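Cyclic nucleotide-binding protein (Brucella abortus biovar 1, PDB 5D1I) is of unknown function but has a cyclic nucleotide-binding domain, a cupin-clan beta barrel of the kind found in some transcription factors that respond to cyclic nucleotides. Local coordinates at residues C59-V64 with V113-R118; V21-S26 with L90-L95; D13-L18 with E30-L35; E49-G54 with T99-G104. All blocks are in the same frame, centred on the assembly; numbering follows the deposited sequence.

Contact 1. Residues C59-V64 with V113-R118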
loop_
_atom_site.group_PDB
_atom_site.type_symbol
_atom_site.label_atom_id
_atom_site.label_comp_id
_atom_site.label_asym_id
_atom_site.label_seq_id
_atom_site.Cartn_x
_atom_site.Cartn_y
_atom_site.Cartn_z
ATOM N N CYS A 59 -9.013 3.663 11.572
ATOM C CA CYS A 59 -9.408 3.228 10.242
ATOM C C CYS A 59 -8.465 3.763 9.188
ATOM O O CYS A 59 -7.758 4.745 9.414
ATOM C CB CYS A 59 -10.836 3.676 9.931
ATOM S SG CYS A 59 -11.018 5.466 9.767
ATOM N N ALA A 60 -8.474 3.112 8.031
ATOM C CA ALA A 60 -7.671 3.533 6.898
ATOM C C ALA A 60 -8.572 3.973 5.759
ATOM O O ALA A 60 -9.691 3.478 5.609
ATOM C CB ALA A 60 -6.748 2.408 6.444
ATOM N N TYR A 61 -8.076 4.912 4.965
ATOM C CA TYR A 61 -8.792 5.395 3.796
ATOM C C TYR A 61 -7.987 5.090 2.546
ATOM O O TYR A 61 -6.794 5.375 2.490
ATOM C CB TYR A 61 -9.043 6.903 3.888
ATOM C CG TYR A 61 -9.866 7.336 5.078
ATOM C CD1 TYR A 61 -11.251 7.404 4.999
ATOM C CD2 TYR A 61 -9.260 7.692 6.278
ATOM C CE1 TYR A 61 -12.011 7.800 6.078
ATOM C CE2 TYR A 61 -10.017 8.094 7.366
ATOM C CZ TYR A 61 -11.391 8.144 7.259
ATOM O OH TYR A 61 -12.156 8.544 8.331
ATOM N N ILE A 62 -8.640 4.519 1.541
ATOM C CA ILE A 62 -7.987 4.288 0.263
ATOM C C ILE A 62 -8.677 5.144 -0.782
ATOM O O ILE A 62 -9.902 5.112 -0.905
ATOM C CB ILE A 62 -8.026 2.800 -0.160
ATOM C CG1 ILE A 62 -7.275 1.924 0.849
ATOM C CG2 ILE A 62 -7.422 2.624 -1.535
ATOM C CD1 ILE A 62 -8.124 1.422 1.999
ATOM N N ILE A 63 -7.895 5.926 -1.516
ATOM C CA ILE A 63 -8.452 6.800 -2.542
ATOM C C ILE A 63 -8.811 6.013 -3.792
ATOM O O ILE A 63 -7.995 5.252 -4.309
ATOM C CB ILE A 63 -7.475 7.923 -2.924
ATOM C CG1 ILE A 63 -7.119 8.763 -1.700
ATOM C CG2 ILE A 63 -8.077 8.808 -4.014
ATOM C CD1 ILE A 63 -6.113 9.859 -1.994
ATOM N N VAL A 64 -10.039 6.197 -4.264
ATOM C CA VAL A 64 -10.484 5.600 -5.514
ATOM C C VAL A 64 -10.369 6.618 -6.644
ATOM O O VAL A 64 -9.682 6.386 -7.637
ATOM C CB VAL A 64 -11.934 5.096 -5.418
ATOM C CG1 VAL A 64 -12.405 4.555 -6.763
ATOM C CG2 VAL A 64 -12.052 4.032 -4.340
ATOM N N VAL A 113 -13.364 7.882 -1.463
ATOM C CA VAL A 113 -12.464 7.018 -0.719
ATOM C C VAL A 113 -13.184 5.788 -0.183
ATOM O O VAL A 113 -14.397 5.795 0.026
ATOM C CB VAL A 113 -11.803 7.759 0.463
ATOM C CG1 VAL A 113 -10.936 8.910 -0.034
ATOM C CG2 VAL A 113 -12.859 8.257 1.441
ATOM N N ILE A 114 -12.413 4.732 0.027
ATOM C CA ILE A 114 -12.887 3.527 0.680
ATOM C C ILE A 114 -12.385 3.535 2.118
ATOM O O ILE A 114 -11.180 3.628 2.346
ATOM C CB ILE A 114 -12.386 2.266 -0.047
ATOM C CG1 ILE A 114 -13.136 2.077 -1.365
ATOM C CG2 ILE A 114 -12.526 1.048 0.837
ATOM C CD1 ILE A 114 -12.548 0.996 -2.244
ATOM N N ARG A 115 -13.294 3.466 3.087
ATOM C CA ARG A 115 -12.884 3.457 4.486
ATOM C C ARG A 115 -12.890 2.049 5.062
ATOM O O ARG A 115 -13.916 1.371 5.062
ATOM C CB ARG A 115 -13.785 4.355 5.332
ATOM C CG ARG A 115 -13.311 4.496 6.772
ATOM C CD ARG A 115 -14.332 5.229 7.639
ATOM N NE ARG A 115 -15.453 4.370 8.000
ATOM C CZ ARG A 115 -15.532 3.683 9.136
ATOM N NH1 ARG A 115 -14.558 3.764 10.034
ATOM N NH2 ARG A 115 -16.588 2.919 9.381
ATOM N N ILE A 116 -11.737 1.619 5.556
ATOM C CA ILE A 116 -11.613 0.309 6.172
ATOM C C ILE A 116 -11.445 0.476 7.666
ATOM O O ILE A 116 -10.433 1.005 8.122
ATOM C CB ILE A 116 -10.410 -0.482 5.620
ATOM C CG1 ILE A 116 -10.432 -0.518 4.094
ATOM C CG2 ILE A 116 -10.398 -1.897 6.193
ATOM C CD1 ILE A 116 -11.548 -1.345 3.531
ATOM N N SER A 117 -12.437 0.042 8.434
ATOM C CA SER A 117 -12.313 0.086 9.881
ATOM C C SER A 117 -11.386 -1.015 10.373
ATOM O O SER A 117 -11.228 -2.056 9.730
ATOM C CB SER A 117 -13.681 -0.048 10.547
ATOM O OG SER A 117 -14.231 -1.329 10.298
ATOM N N ARG A 118 -10.770 -0.777 11.522
ATOM C CA ARG A 118 -9.968 -1.799 12.168
ATOM C C ARG A 118 -10.814 -3.047 12.427
ATOM O O ARG A 118 -10.368 -4.171 12.188
ATOM C CB ARG A 118 -9.377 -1.254 13.470
ATOM C CG ARG A 118 -8.354 -2.152 14.124
ATOM C CD ARG A 118 -7.343 -1.331 14.906
ATOM N NE ARG A 118 -7.976 -0.318 15.743
ATOM C CZ ARG A 118 -7.352 0.757 16.215
ATOM N NH1 ARG A 118 -6.075 0.969 15.921
ATOM N NH2 ARG A 118 -8.006 1.622 16.977
#
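Y61 and R115 project side by side from one face of an antiparallel strand pair, with Y61 CE1 3.6 Å from R115 CG. R115 CG is anti to the backbone N (chi1 -174°), and the methylenes settle beside the CD1–CE1 side of the ring. V113 CG2 lies 4.0 Å from Y61 CD1, so this flank of the tyrosine fills the hollow between V113 and R115. The guanidinium then passes C59, whose SG lies in its plane at the edge, 3.9 Å from R115 NH1. On the other face the isoleucines interlock: the I62 CD1 methyl reaches I116 CG1 at 3.7 Å, and V64 CG2, where the chain turns a corner, presses on I114 CG1 at 3.7 Å. A60 with I116 and I62 with I114 each exchange two backbone hydrogen bonds, one in each direction; the shortest is I114 N to I62 O at 2.7 Å. The I62 face is covered by helix 11-18 through I17 and L18, while A39 packs on I114 and I116. The Y61 face looks into the barrel, against L42, L50, F51 and R101. R115 pairs with E40 in a salt bridge, and strand 40-44 continues the sheet beyond V113.

Contact 2. Residues V21-S26 with L90-L95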
loop_
_atom_site.group_PDB
_atom_site.type_symbol
_atom_site.label_atom_id
_atom_site.label_comp_id
_atom_site.label_asym_id
_atom_site.label_seq_id
_atom_site.Cartn_x
_atom_site.Cartn_y
_atom_site.Cartn_z
ATOM N N VAL A 21 -2.836 -2.937 -1.973
ATOM C CA VAL A 21 -2.437 -2.464 -0.651
ATOM C C VAL A 21 -1.544 -3.486 0.044
ATOM O O VAL A 21 -1.870 -4.665 0.092
ATOM C CB VAL A 21 -3.674 -2.167 0.214
ATOM C CG1 VAL A 21 -3.272 -1.767 1.616
ATOM C CG2 VAL A 21 -4.506 -1.077 -0.431
ATOM N N GLY A 22 -0.408 -3.029 0.566
ATOM C CA GLY A 22 0.566 -3.909 1.193
ATOM C C GLY A 22 0.001 -4.826 2.261
ATOM O O GLY A 22 0.324 -6.016 2.311
ATOM N N LEU A 23 -0.856 -4.280 3.113
ATOM C CA LEU A 23 -1.427 -5.058 4.207
ATOM C C LEU A 23 -2.385 -6.141 3.705
ATOM O O LEU A 23 -2.585 -7.151 4.374
ATOM C CB LEU A 23 -2.145 -4.130 5.188
ATOM C CG LEU A 23 -2.459 -4.674 6.581
ATOM C CD1 LEU A 23 -1.197 -5.210 7.237
ATOM C CD2 LEU A 23 -3.088 -3.581 7.437
ATOM N N PHE A 24 -2.968 -5.934 2.524
ATOM C CA PHE A 24 -3.955 -6.871 1.984
ATOM C C PHE A 24 -3.342 -7.767 0.917
ATOM O O PHE A 24 -4.055 -8.525 0.256
ATOM C CB PHE A 24 -5.158 -6.118 1.393
ATOM C CG PHE A 24 -5.725 -5.065 2.304
ATOM C CD1 PHE A 24 -5.727 -5.243 3.678
ATOM C CD2 PHE A 24 -6.248 -3.893 1.786
ATOM C CE1 PHE A 24 -6.238 -4.272 4.518
ATOM C CE2 PHE A 24 -6.764 -2.920 2.622
ATOM C CZ PHE A 24 -6.760 -3.112 3.988
ATOM N N GLU A 25 -2.019 -7.678 0.769
ATOM C CA GLU A 25 -1.265 -8.398 -0.263
ATOM C C GLU A 25 -1.602 -9.881 -0.398
ATOM O O GLU A 25 -1.816 -10.375 -1.503
ATOM C CB GLU A 25 0.241 -8.273 -0.000
ATOM C CG GLU A 25 1.093 -9.186 -0.887
ATOM C CD GLU A 25 2.473 -9.484 -0.307
ATOM O OE1 GLU A 25 2.771 -9.044 0.829
ATOM O OE2 GLU A 25 3.259 -10.171 -0.993
ATOM N N SER A 26 -1.634 -10.591 0.722
ATOM C CA SER A 26 -1.777 -12.042 0.684
ATOM C C SER A 26 -3.231 -12.511 0.732
ATOM O O SER A 26 -3.494 -13.711 0.817
ATOM C CB SER A 26 -1.002 -12.673 1.840
ATOM O OG SER A 26 -1.480 -12.194 3.084
ATOM N N LEU A 90 -4.294 5.941 3.404
ATOM C CA LEU A 90 -3.985 6.775 4.550
ATOM C C LEU A 90 -4.397 6.065 5.836
ATOM O O LEU A 90 -5.554 5.680 5.992
ATOM C CB LEU A 90 -4.693 8.124 4.436
ATOM C CG LEU A 90 -4.479 8.905 3.138
ATOM C CD1 LEU A 90 -5.279 10.200 3.165
ATOM C CD2 LEU A 90 -2.998 9.187 2.922
ATOM N N GLY A 91 -3.451 5.892 6.751
ATOM C CA GLY A 91 -3.731 5.264 8.029
ATOM C C GLY A 91 -3.688 3.747 8.006
ATOM O O GLY A 91 -4.365 3.097 8.803
ATOM N N GLU A 92 -2.889 3.176 7.108
ATOM C CA GLU A 92 -2.767 1.721 7.025
ATOM C C GLU A 92 -2.315 1.116 8.352
ATOM O O GLU A 92 -2.786 0.051 8.749
ATOM C CB GLU A 92 -1.786 1.317 5.923
ATOM C CG GLU A 92 -1.769 -0.185 5.642
ATOM C CD GLU A 92 -0.676 -0.577 4.672
ATOM O OE1 GLU A 92 0.465 -0.114 4.853
ATOM O OE2 GLU A 92 -0.951 -1.342 3.728
HETATM N N MSE A 93 -1.407 1.808 9.036
HETATM C CA MSE A 93 -0.866 1.316 10.300
HETATM C C MSE A 93 -1.914 1.291 11.411
HETATM O O MSE A 93 -1.775 0.560 12.393
HETATM C CB MSE A 93 0.330 2.166 10.734
HETATM C CG MSE A 93 1.566 1.997 9.868
HETATM SE SE MSE A 93 2.119 0.133 9.710
HETATM C CE MSE A 93 1.571 -0.195 7.870
ATOM N N ALA A 94 -2.961 2.095 11.262
ATOM C CA ALA A 94 -4.023 2.136 12.263
ATOM C C ALA A 94 -4.740 0.795 12.358
ATOM O O ALA A 94 -5.336 0.479 13.381
ATOM C CB ALA A 94 -5.014 3.242 11.949
ATOM N N LEU A 95 -4.665 0.007 11.289
ATOM C CA LEU A 95 -5.356 -1.276 11.225
ATOM C C LEU A 95 -4.675 -2.339 12.075
ATOM O O LEU A 95 -5.294 -3.344 12.435
ATOM C CB LEU A 95 -5.444 -1.766 9.776
ATOM C CG LEU A 95 -6.251 -0.919 8.789
ATOM C CD1 LEU A 95 -6.233 -1.555 7.410
ATOM C CD2 LEU A 95 -7.676 -0.733 9.271
HETATM O O HOH W 1 0.386 -0.233 1.220
#
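L23 and E92 meet where two loops, each wound into a short 3-10 turn, pack together: residues 21-26 link the two N-terminal helices, and residues 90-95 begin the segment that forms the phosphate-binding cassette in cyclic nucleotide-binding domains. E92 reaches across with its chain extended beyond CG. Its OE2 accepts the amide L23 N at 3.0 Å, with 147° at the hydrogen, and the donor stands 41° out of the carboxylate plane. A water ties the same oxygen to the preceding amide, 3.0 Å from G22 N and 3.1 Å from E92 OE2. V21 CG1 comes within 3.2 Å of E92 OE2. Beside this polar grip is an apolar one: L95 CD1 touches L23 CD2 at 3.7 Å and meets the edge of the F24 ring, 3.8 Å from F24 CZ. F121 of the C-terminal helix packs on both leucines. The subunit interface is here too, for G91 N donates to E25 OE1 of the second subunit, and the reverse bond repeats it. E92 is buried close to E92 of the second subunit, so two amide partners, one of them through water, would stabilise its charge, whereas the like-charged neighbour might raise its pKa.

Contact 3. Residues D13-L18 with E30-L35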
loop_
_atom_site.group_PDB
_atom_site.type_symbol
_atom_site.label_atom_id
_atom_site.label_comp_id
_atom_site.label_asym_id
_atom_site.label_seq_id
_atom_site.Cartn_x
_atom_site.Cartn_y
_atom_site.Cartn_z
ATOM N N ASP A 13 -13.642 -2.994 -9.418
ATOM C CA ASP A 13 -12.613 -1.967 -9.324
ATOM C C ASP A 13 -12.089 -1.883 -7.893
ATOM O O ASP A 13 -10.880 -1.776 -7.669
ATOM C CB ASP A 13 -13.158 -0.608 -9.775
ATOM C CG ASP A 13 -13.713 -0.639 -11.189
ATOM O OD1 ASP A 13 -13.307 -1.524 -11.973
ATOM O OD2 ASP A 13 -14.553 0.225 -11.518
ATOM N N ASP A 14 -13.008 -1.934 -6.932
ATOM C CA ASP A 14 -12.656 -1.892 -5.513
ATOM C C ASP A 14 -11.709 -3.023 -5.138
ATOM O O ASP A 14 -10.679 -2.800 -4.500
ATOM C CB ASP A 14 -13.909 -1.965 -4.641
ATOM C CG ASP A 14 -14.761 -0.723 -4.743
ATOM O OD1 ASP A 14 -14.274 0.286 -5.296
ATOM O OD2 ASP A 14 -15.911 -0.746 -4.261
ATOM N N ILE A 15 -12.072 -4.237 -5.534
ATOM C CA ILE A 15 -11.255 -5.412 -5.264
ATOM C C ILE A 15 -9.843 -5.253 -5.828
ATOM O O ILE A 15 -8.862 -5.527 -5.137
ATOM C CB ILE A 15 -11.905 -6.681 -5.834
ATOM C CG1 ILE A 15 -13.192 -7.002 -5.060
ATOM C CG2 ILE A 15 -10.935 -7.852 -5.780
ATOM C CD1 ILE A 15 -13.916 -8.230 -5.560
ATOM N N ARG A 16 -9.739 -4.795 -7.072
ATOM C CA ARG A 16 -8.429 -4.608 -7.690
ATOM C C ARG A 16 -7.598 -3.596 -6.912
ATOM O O ARG A 16 -6.418 -3.824 -6.648
ATOM C CB ARG A 16 -8.560 -4.153 -9.147
ATOM C CG ARG A 16 -7.226 -4.144 -9.884
ATOM C CD ARG A 16 -7.242 -3.245 -11.113
ATOM N NE ARG A 16 -7.587 -1.864 -10.784
ATOM C CZ ARG A 16 -6.744 -0.977 -10.262
ATOM N NH1 ARG A 16 -5.489 -1.319 -9.989
ATOM N NH2 ARG A 16 -7.159 0.255 -10.002
ATOM N N ILE A 17 -8.223 -2.483 -6.543
ATOM C CA ILE A 17 -7.532 -1.426 -5.810
ATOM C C ILE A 17 -7.056 -1.924 -4.448
ATOM O O ILE A 17 -5.898 -1.729 -4.077
ATOM C CB ILE A 17 -8.435 -0.189 -5.609
ATOM C CG1 ILE A 17 -8.665 0.529 -6.938
ATOM C CG2 ILE A 17 -7.809 0.773 -4.621
ATOM C CD1 ILE A 17 -9.488 1.790 -6.807
ATOM N N LEU A 18 -7.950 -2.577 -3.714
ATOM C CA LEU A 18 -7.618 -3.092 -2.388
ATOM C C LEU A 18 -6.504 -4.129 -2.459
ATOM O O LEU A 18 -5.726 -4.277 -1.519
ATOM C CB LEU A 18 -8.853 -3.698 -1.721
ATOM C CG LEU A 18 -9.953 -2.716 -1.311
ATOM C CD1 LEU A 18 -11.186 -3.472 -0.864
ATOM C CD2 LEU A 18 -9.474 -1.789 -0.206
ATOM N N GLU A 30 -11.550 -14.051 -2.375
ATOM C CA GLU A 30 -12.713 -14.118 -1.500
ATOM C C GLU A 30 -12.571 -13.151 -0.324
ATOM O O GLU A 30 -13.537 -12.495 0.066
ATOM C CB GLU A 30 -12.925 -15.546 -0.991
ATOM C CG GLU A 30 -14.122 -15.707 -0.068
ATOM C CD GLU A 30 -14.385 -17.153 0.310
ATOM O OE1 GLU A 30 -15.037 -17.866 -0.481
ATOM O OE2 GLU A 30 -13.943 -17.576 1.398
ATOM N N GLN A 31 -11.367 -13.062 0.232
ATOM C CA GLN A 31 -11.109 -12.148 1.340
ATOM C C GLN A 31 -11.201 -10.693 0.902
ATOM O O GLN A 31 -11.746 -9.852 1.626
ATOM C CB GLN A 31 -9.733 -12.412 1.956
ATOM C CG GLN A 31 -9.638 -13.705 2.741
ATOM C CD GLN A 31 -8.318 -13.835 3.475
ATOM O OE1 GLN A 31 -7.261 -13.958 2.858
ATOM N NE2 GLN A 31 -8.372 -13.797 4.802
ATOM N N LEU A 32 -10.661 -10.395 -0.278
ATOM C CA LEU A 32 -10.712 -9.041 -0.825
ATOM C C LEU A 32 -12.155 -8.609 -1.063
ATOM O O LEU A 32 -12.510 -7.448 -0.859
ATOM C CB LEU A 32 -9.916 -8.956 -2.132
ATOM C CG LEU A 32 -8.396 -9.054 -2.003
ATOM C CD1 LEU A 32 -7.756 -9.074 -3.377
ATOM C CD2 LEU A 32 -7.853 -7.898 -1.169
ATOM N N ARG A 33 -12.978 -9.558 -1.496
ATOM C CA ARG A 33 -14.398 -9.321 -1.718
ATOM C C ARG A 33 -15.107 -8.963 -0.413
ATOM O O ARG A 33 -15.867 -7.995 -0.356
ATOM C CB ARG A 33 -15.049 -10.556 -2.350
ATOM C CG ARG A 33 -16.462 -10.326 -2.862
ATOM C CD ARG A 33 -16.962 -11.532 -3.642
ATOM N NE ARG A 33 -15.912 -12.114 -4.475
ATOM C CZ ARG A 33 -15.587 -11.684 -5.691
ATOM N NH1 ARG A 33 -14.615 -12.281 -6.367
ATOM N NH2 ARG A 33 -16.230 -10.657 -6.232
ATOM N N LEU A 34 -14.862 -9.760 0.625
ATOM C CA LEU A 34 -15.375 -9.473 1.962
ATOM C C LEU A 34 -14.985 -8.070 2.397
ATOM O O LEU A 34 -15.804 -7.311 2.919
ATOM C CB LEU A 34 -14.844 -10.486 2.974
ATOM C CG LEU A 34 -15.586 -11.804 3.168
ATOM C CD1 LEU A 34 -14.989 -12.557 4.349
ATOM C CD2 LEU A 34 -17.070 -11.556 3.382
ATOM N N LEU A 35 -13.718 -7.740 2.173
ATOM C CA LEU A 35 -13.185 -6.431 2.508
ATOM C C LEU A 35 -13.900 -5.327 1.742
ATOM O O LEU A 35 -14.248 -4.291 2.307
ATOM C CB LEU A 35 -11.688 -6.391 2.214
ATOM C CG LEU A 35 -10.902 -5.214 2.778
ATOM C CD1 LEU A 35 -10.888 -5.270 4.298
ATOM C CD2 LEU A 35 -9.492 -5.234 2.217
#
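I15 and L32 mark the point where helix 13-18 and helix 30-35 come closest, their CA atoms 5.8 Å apart. The segment axes pass 9.1 Å from each other and run at 112°, a steep crossing. Contact is therefore concentrated in a few side chains around the crossing point.

Most of it is aliphatic. The two branches of I15 take different partners: CG2, anti to the backbone N, lies 3.9 Å from L32 CB, while the longer arm carries CD1 away toward R33. One turn on, L18 takes up the neighbouring position, its CD1 3.9 Å from L35 CD2 and its CB 4.4 Å from L32 CD2. L32 thus has I15 on one branch and L18 on the other, and L18 fits between L32 and L35.

The second kind of contact is a methyl against a charged plane. I15 CD1 sits over one face of the R33 guanidinium, 3.4 Å from R33 NH2. A bend at chi3 (-39°) turns R33 NE back, and the flat end of this exposed arginine covers the tip of the isoleucine.

Helix 11-18, the 3-10 turn at residues 22-24 and helix 29-38 follow one another as in the N-terminal helical motif that precedes the barrel in cyclic nucleotide-binding domains. F24 from that turn packs on L18, L32 and L35. L18 also rests on I62 of strand 56-63, and L35 on I116 of strand 111-117 and I124 of the C-terminal helix. D14 makes a salt bridge to R41, and L32 packs on R82 of the second subunit.

Contact 4. Residues E49-G54 with T99-G104; sequences ELFREG and TTRLTG
G54 and R101 join two turning pieces of backbone whose touching parts run 122° apart. G54 N donates to R101 O at 2.8 Å, and the chains stay close as far as E53 and G104, whose CA atoms are 4.5 Å apart. One residue before E53, R52 O approaches R101 CB to 3.4 Å.

The main side-chain feature is R101 laid over F51. Its CD is above the middle of the ring, 3.6 Å from the F51 centroid, a CH-pi contact. The guanidinium continues almost parallel to the ring, planes 7° apart, but is displaced toward the rim, with R101 CZ 4.5 Å from the F51 centroid: an off-centre cation-pi stack. At the ring edge, in its plane, T103 O is 3.2 Å from F51 CE1. R101 NH2 also makes a weak hydrogen bond to C59 O, a second hold on the guanidinium.

E53, with its chain extended, runs along residues 102 to 104. Its OE1 and L102 O are both acceptors, and a water donating to both, 2.7 Å from E53 OE1 and 2.6 Å from L102 O, reconciles them. E53 OE1 is also hydrogen-bonded to H72 ND1, and E53 OE2 to E73 N, on strand 68-74.

Residues 91 to 103 match the phosphate-binding cassette of cyclic nucleotide-binding domains, in which an arginine typically binds the cyclic phosphate. R101 is consistent with that position, and here its guanidinium lies stacked on F51.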
loop_
_atom_site.group_PDB
_atom_site.type_symbol
_atom_site.label_atom_id
_atom_site.label_comp_id
_atom_site.label_asym_id
_atom_site.label_seq_id
_atom_site.Cartn_x
_atom_site.Cartn_y
_atom_site.Cartn_z
ATOM N N GLU A 49 -11.953 18.092 5.117
ATOM C CA GLU A 49 -10.890 17.387 5.804
ATOM C C GLU A 49 -11.380 16.050 6.307
ATOM O O GLU A 49 -12.466 15.939 6.881
ATOM C CB GLU A 49 -10.349 18.217 6.953
ATOM C CG GLU A 49 -9.626 19.451 6.490
ATOM C CD GLU A 49 -8.977 20.185 7.626
ATOM O OE1 GLU A 49 -8.071 19.609 8.267
ATOM O OE2 GLU A 49 -9.375 21.337 7.878
ATOM N N LEU A 50 -10.564 15.033 6.069
ATOM C CA LEU A 50 -10.855 13.675 6.483
ATOM C C LEU A 50 -10.611 13.525 7.980
ATOM O O LEU A 50 -11.391 12.896 8.693
ATOM C CB LEU A 50 -9.985 12.700 5.690
ATOM C CG LEU A 50 -10.568 11.346 5.304
ATOM C CD1 LEU A 50 -12.032 11.482 4.925
ATOM C CD2 LEU A 50 -9.760 10.769 4.156
ATOM N N PHE A 51 -9.522 14.123 8.445
ATOM C CA PHE A 51 -9.111 14.009 9.838
ATOM C C PHE A 51 -8.104 15.091 10.201
ATOM O O PHE A 51 -7.516 15.719 9.322
ATOM C CB PHE A 51 -8.505 12.628 10.101
ATOM C CG PHE A 51 -7.481 12.209 9.079
ATOM C CD1 PHE A 51 -6.232 12.808 9.032
ATOM C CD2 PHE A 51 -7.766 11.205 8.170
ATOM C CE1 PHE A 51 -5.296 12.418 8.104
ATOM C CE2 PHE A 51 -6.833 10.815 7.238
ATOM C CZ PHE A 51 -5.598 11.419 7.202
ATOM N N ARG A 52 -7.890 15.290 11.497
ATOM C CA ARG A 52 -6.890 16.245 11.951
ATOM C C ARG A 52 -5.587 15.532 12.289
ATOM O O ARG A 52 -5.596 14.413 12.794
ATOM C CB ARG A 52 -7.403 17.031 13.162
ATOM C CG ARG A 52 -6.427 18.071 13.698
ATOM C CD ARG A 52 -7.122 19.400 13.973
ATOM N NE ARG A 52 -6.184 20.433 14.407
ATOM C CZ ARG A 52 -6.276 21.097 15.557
ATOM N NH1 ARG A 52 -7.275 20.850 16.395
ATOM N NH2 ARG A 52 -5.374 22.021 15.866
ATOM N N GLU A 53 -4.470 16.179 11.981
ATOM C CA GLU A 53 -3.152 15.699 12.369
ATOM C C GLU A 53 -3.090 15.449 13.876
ATOM O O GLU A 53 -3.491 16.299 14.668
ATOM C CB GLU A 53 -2.094 16.719 11.953
ATOM C CG GLU A 53 -0.661 16.309 12.204
ATOM C CD GLU A 53 0.317 17.324 11.647
ATOM O OE1 GLU A 53 1.245 16.925 10.914
ATOM O OE2 GLU A 53 0.151 18.527 11.934
ATOM N N GLY A 54 -2.603 14.275 14.270
ATOM C CA GLY A 54 -2.477 13.941 15.679
ATOM C C GLY A 54 -3.727 13.324 16.279
ATOM O O GLY A 54 -3.729 12.907 17.434
ATOM N N THR A 99 -2.282 4.051 16.758
ATOM C CA THR A 99 -1.642 5.142 16.029
ATOM C C THR A 99 -2.445 6.434 16.074
ATOM O O THR A 99 -3.598 6.456 16.494
ATOM C CB THR A 99 -1.417 4.799 14.535
ATOM O OG1 THR A 99 -2.679 4.756 13.861
ATOM C CG2 THR A 99 -0.697 3.463 14.354
ATOM N N THR A 100 -1.810 7.512 15.630
ATOM C CA THR A 100 -2.482 8.788 15.433
ATOM C C THR A 100 -2.186 9.253 14.017
ATOM O O THR A 100 -1.205 8.819 13.416
ATOM C CB THR A 100 -2.020 9.854 16.435
ATOM O OG1 THR A 100 -0.593 9.968 16.378
ATOM C CG2 THR A 100 -2.439 9.484 17.851
ATOM N N ARG A 101 -3.034 10.124 13.483
ATOM C CA ARG A 101 -2.856 10.636 12.129
ATOM C C ARG A 101 -1.537 11.390 11.989
ATOM O O ARG A 101 -1.326 12.416 12.638
ATOM C CB ARG A 101 -4.030 11.542 11.753
ATOM C CG ARG A 101 -5.388 10.863 11.878
ATOM C CD ARG A 101 -5.547 9.725 10.862
ATOM N NE ARG A 101 -6.845 9.068 10.998
ATOM C CZ ARG A 101 -7.226 7.995 10.310
ATOM N NH1 ARG A 101 -6.409 7.443 9.428
ATOM N NH2 ARG A 101 -8.429 7.471 10.512
ATOM N N LEU A 102 -0.652 10.873 11.141
ATOM C CA LEU A 102 0.677 11.452 10.965
ATOM C C LEU A 102 0.645 12.821 10.295
ATOM O O LEU A 102 1.535 13.647 10.505
ATOM C CB LEU A 102 1.560 10.508 10.151
ATOM C CG LEU A 102 1.969 9.208 10.845
ATOM C CD1 LEU A 102 2.813 8.351 9.910
ATOM C CD2 LEU A 102 2.723 9.505 12.131
ATOM N N THR A 103 -0.367 13.052 9.469
ATOM C CA THR A 103 -0.505 14.328 8.771
ATOM C C THR A 103 -1.947 14.803 8.792
ATOM O O THR A 103 -2.846 14.073 9.207
ATOM C CB THR A 103 -0.075 14.230 7.298
ATOM O OG1 THR A 103 -1.142 13.644 6.543
ATOM C CG2 THR A 103 1.181 13.374 7.140
ATOM N N GLY A 104 -2.167 16.028 8.330
ATOM C CA GLY A 104 -3.508 16.467 8.000
ATOM C C GLY A 104 -3.803 15.986 6.592
ATOM O O GLY A 104 -2.895 15.558 5.879
HETATM O O HOH W 2 2.403 15.102 12.512
#

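In the fold
From the N terminus, contact 3 closes first, folding helix 29-38 back on helix 11-18. Contact 2 opens between those helices and closes only at residues 90-95, so it crosses contact 3 and ties the helical part to the barrel. Contacts 4 and 1 open in turn within that long span and close beyond it, at 99-104 and 113-118; each crosses contact 2, and they cross each other. Contact 1 lies near the middle: I62 and I116 touch the helices of contact 3, Y61 is hydrogen-bonded to L90, and C59 weakly to R101 of contact 4. Contacts 3 and 4 lie on opposite sides of the chain's centre, about 25 Å apart between centres.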